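Lipolytic enzyme (Clostridium thermocellum, PDB 2VPT) is the catalytic domain of a cellulosomal family 3 carbohydrate esterase, which hydrolyses acetyl esters on xylan. Local coordinates at residues 125-130 against 160-165. Sequence-based numbering, arbitrary orientation.
Sequences VADYYP and KLSEIQ
Buried Asp127 and partly exposed Ser162 meet through two hydrogen bonds. Ser162 N gives its hydrogen to Asp127 OD1 at 2.9 Å. Ser162 OG donates to the other oxygen, Asp127 OD2, at 2.5 Å. Both donors come in on the syn side but lie out of the carboxylate plane, by 31° and 22°. Gripped at both oxygens, the carboxylate has little freedom to turn. The Ser162 hydroxyl sits between its own backbone N and carbonyl carbon (chi1 61°), which lets side chain and amide of one residue serve the same carboxylate. Leu161 packs closely beside this pair. Its CD1 lies 3.6 Å from Ala126 CB, and its CB is 3.3 Å from Asp127 O. Trp90 and Ile190 also touch Leu161. In the SGNH (GDSL) hydrolase fold, 125-130 leaves the end of parallel strand 122-126. The loop 160-165 follows the neighbouring strand 156-159 with a short 3-10 turn at 161-163. The end of the Tyr129 side chain leads away from 160-165 and lies near, without touching, Ser14, Asp175 and His178, probably the catalytic triad. Between the two segments contacts are fewer toward partly exposed Pro130. There Ile164 CG2 meets Pro130 CD at 3.6 Å and Tyr129 CB at 3.9 Å. On the solvent side lies exposed Lys160. Its CB is directed away from 125-130, and its NZ stays 6.6 Å from Asp127 OD2, too far for a salt bridge.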
loop_
_atom_site.group_PDB
_atom_site.type_symbol
_atom_site.label_atom_id
_atom_site.label_comp_id
_atom_site.label_asym_id
_atom_site.label_seq_id
_atom_site.Cartn_x
_atom_site.Cartn_y
_atom_site.Cartn_z
ATOM N N VAL A 125 -7.846 2.057 -20.889
ATOM C CA VAL A 125 -7.888 0.661 -20.463
ATOM C C VAL A 125 -6.596 -0.011 -20.889
ATOM O O VAL A 125 -6.276 -0.023 -22.083
ATOM C CB VAL A 125 -9.094 -0.072 -21.068
ATOM C CG1 VAL A 125 -9.081 -1.547 -20.641
ATOM C CG2 VAL A 125 -10.400 0.617 -20.626
ATOM N N ALA A 126 -5.872 -0.580 -19.926
ATOM C CA ALA A 126 -4.591 -1.236 -20.164
ATOM C C ALA A 126 -4.669 -2.761 -20.187
ATOM O O ALA A 126 -5.476 -3.363 -19.474
ATOM C CB ALA A 126 -3.590 -0.816 -19.100
ATOM N N ASP A 127 -3.811 -3.377 -20.997
ATOM C CA ASP A 127 -3.469 -4.783 -20.807
ATOM C C ASP A 127 -2.234 -4.927 -19.896
ATOM O O ASP A 127 -1.786 -3.928 -19.312
ATOM C CB ASP A 127 -3.372 -5.539 -22.146
ATOM C CG ASP A 127 -2.161 -5.191 -22.972
ATOM O OD1 ASP A 127 -1.389 -4.289 -22.601
ATOM O OD2 ASP A 127 -1.985 -5.861 -24.024
ATOM N N TYR A 128 -1.718 -6.140 -19.727
ATOM C CA TYR A 128 -0.638 -6.427 -18.792
ATOM C C TYR A 128 0.687 -6.701 -19.485
ATOM O O TYR A 128 0.746 -7.187 -20.612
ATOM C CB TYR A 128 -1.003 -7.644 -17.918
ATOM C CG TYR A 128 -2.077 -7.367 -16.900
ATOM C CD1 TYR A 128 -1.758 -7.210 -15.572
ATOM C CD2 TYR A 128 -3.424 -7.276 -17.264
ATOM C CE1 TYR A 128 -2.743 -6.967 -14.621
ATOM C CE2 TYR A 128 -4.400 -7.022 -16.324
ATOM C CZ TYR A 128 -4.051 -6.851 -15.002
ATOM O OH TYR A 128 -5.042 -6.614 -14.060
ATOM N N TYR A 129 1.770 -6.401 -18.779
ATOM C CA TYR A 129 3.077 -6.932 -19.151
ATOM C C TYR A 129 2.945 -8.464 -19.178
ATOM O O TYR A 129 2.137 -9.037 -18.451
ATOM C CB TYR A 129 4.158 -6.460 -18.169
ATOM C CG TYR A 129 3.870 -6.774 -16.724
ATOM C CD1 TYR A 129 4.355 -7.933 -16.143
ATOM C CD2 TYR A 129 3.080 -5.923 -15.944
ATOM C CE1 TYR A 129 4.082 -8.247 -14.827
ATOM C CE2 TYR A 129 2.794 -6.229 -14.624
ATOM C CZ TYR A 129 3.301 -7.389 -14.066
ATOM O OH TYR A 129 3.042 -7.706 -12.744
ATOM N N PRO A 130 3.703 -9.138 -20.040
ATOM C CA PRO A 130 3.481 -10.575 -20.283
ATOM C C PRO A 130 4.087 -11.523 -19.232
ATOM O O PRO A 130 4.922 -12.383 -19.553
ATOM C CB PRO A 130 4.131 -10.772 -21.653
ATOM C CG PRO A 130 5.282 -9.829 -21.615
ATOM C CD PRO A 130 4.755 -8.594 -20.915
ATOM N N LYS A 160 -1.406 -0.221 -24.537
ATOM C CA LYS A 160 -0.778 -1.516 -24.753
ATOM C C LYS A 160 0.470 -1.703 -23.898
ATOM O O LYS A 160 1.592 -1.716 -24.393
ATOM C CB LYS A 160 -0.435 -1.685 -26.243
ATOM C CG LYS A 160 -0.072 -3.111 -26.623
ATOM C CD LYS A 160 0.145 -3.274 -28.118
ATOM C CE LYS A 160 0.930 -4.507 -28.449
ATOM N NZ LYS A 160 0.833 -4.831 -29.906
ATOM N N LEU A 161 0.275 -1.883 -22.596
ATOM C CA LEU A 161 1.391 -2.169 -21.706
ATOM C C LEU A 161 2.154 -3.431 -22.096
ATOM O O LEU A 161 3.347 -3.581 -21.789
ATOM C CB LEU A 161 0.922 -2.254 -20.245
ATOM C CG LEU A 161 0.253 -0.991 -19.689
ATOM C CD1 LEU A 161 -0.122 -1.173 -18.236
ATOM C CD2 LEU A 161 1.152 0.235 -19.862
ATOM N N SER A 162 1.474 -4.351 -22.789
ATOM C CA SER A 162 2.129 -5.577 -23.250
ATOM C C SER A 162 3.217 -5.364 -24.302
ATOM O O SER A 162 3.967 -6.305 -24.580
ATOM C CB SER A 162 1.101 -6.566 -23.791
ATOM O OG SER A 162 0.396 -6.030 -24.895
ATOM N N GLU A 163 3.321 -4.150 -24.847
ATOM C CA GLU A 163 4.401 -3.825 -25.794
ATOM C C GLU A 163 5.736 -3.559 -25.089
ATOM O O GLU A 163 6.770 -3.354 -25.754
ATOM C CB GLU A 163 4.002 -2.649 -26.692
ATOM C CG GLU A 163 4.285 -1.263 -26.114
ATOM C CD GLU A 163 3.789 -0.142 -26.992
ATOM O OE1 GLU A 163 2.866 -0.357 -27.805
ATOM O OE2 GLU A 163 4.319 0.979 -26.853
ATOM N N ILE A 164 5.731 -3.560 -23.758
ATOM C CA ILE A 164 6.948 -3.497 -22.961
ATOM C C ILE A 164 8.032 -4.414 -23.528
ATOM O O ILE A 164 7.758 -5.553 -23.906
ATOM C CB ILE A 164 6.654 -3.830 -21.457
ATOM C CG1 ILE A 164 7.894 -3.600 -20.588
ATOM C CG2 ILE A 164 6.122 -5.266 -21.316
ATOM C CD1 ILE A 164 7.585 -3.593 -19.090
ATOM N N GLN A 165 9.249 -3.876 -23.607
ATOM C CA GLN A 165 10.438 -4.660 -23.923
ATOM C C GLN A 165 10.794 -5.446 -22.672
ATOM O O GLN A 165 11.602 -5.011 -21.854
ATOM C CB GLN A 165 11.589 -3.723 -24.345
ATOM C CG GLN A 165 12.976 -4.376 -24.492
ATOM C CD GLN A 165 13.896 -4.202 -23.265
ATOM O OE1 GLN A 165 14.644 -5.116 -22.909
ATOM N NE2 GLN A 165 13.849 -3.029 -22.634
#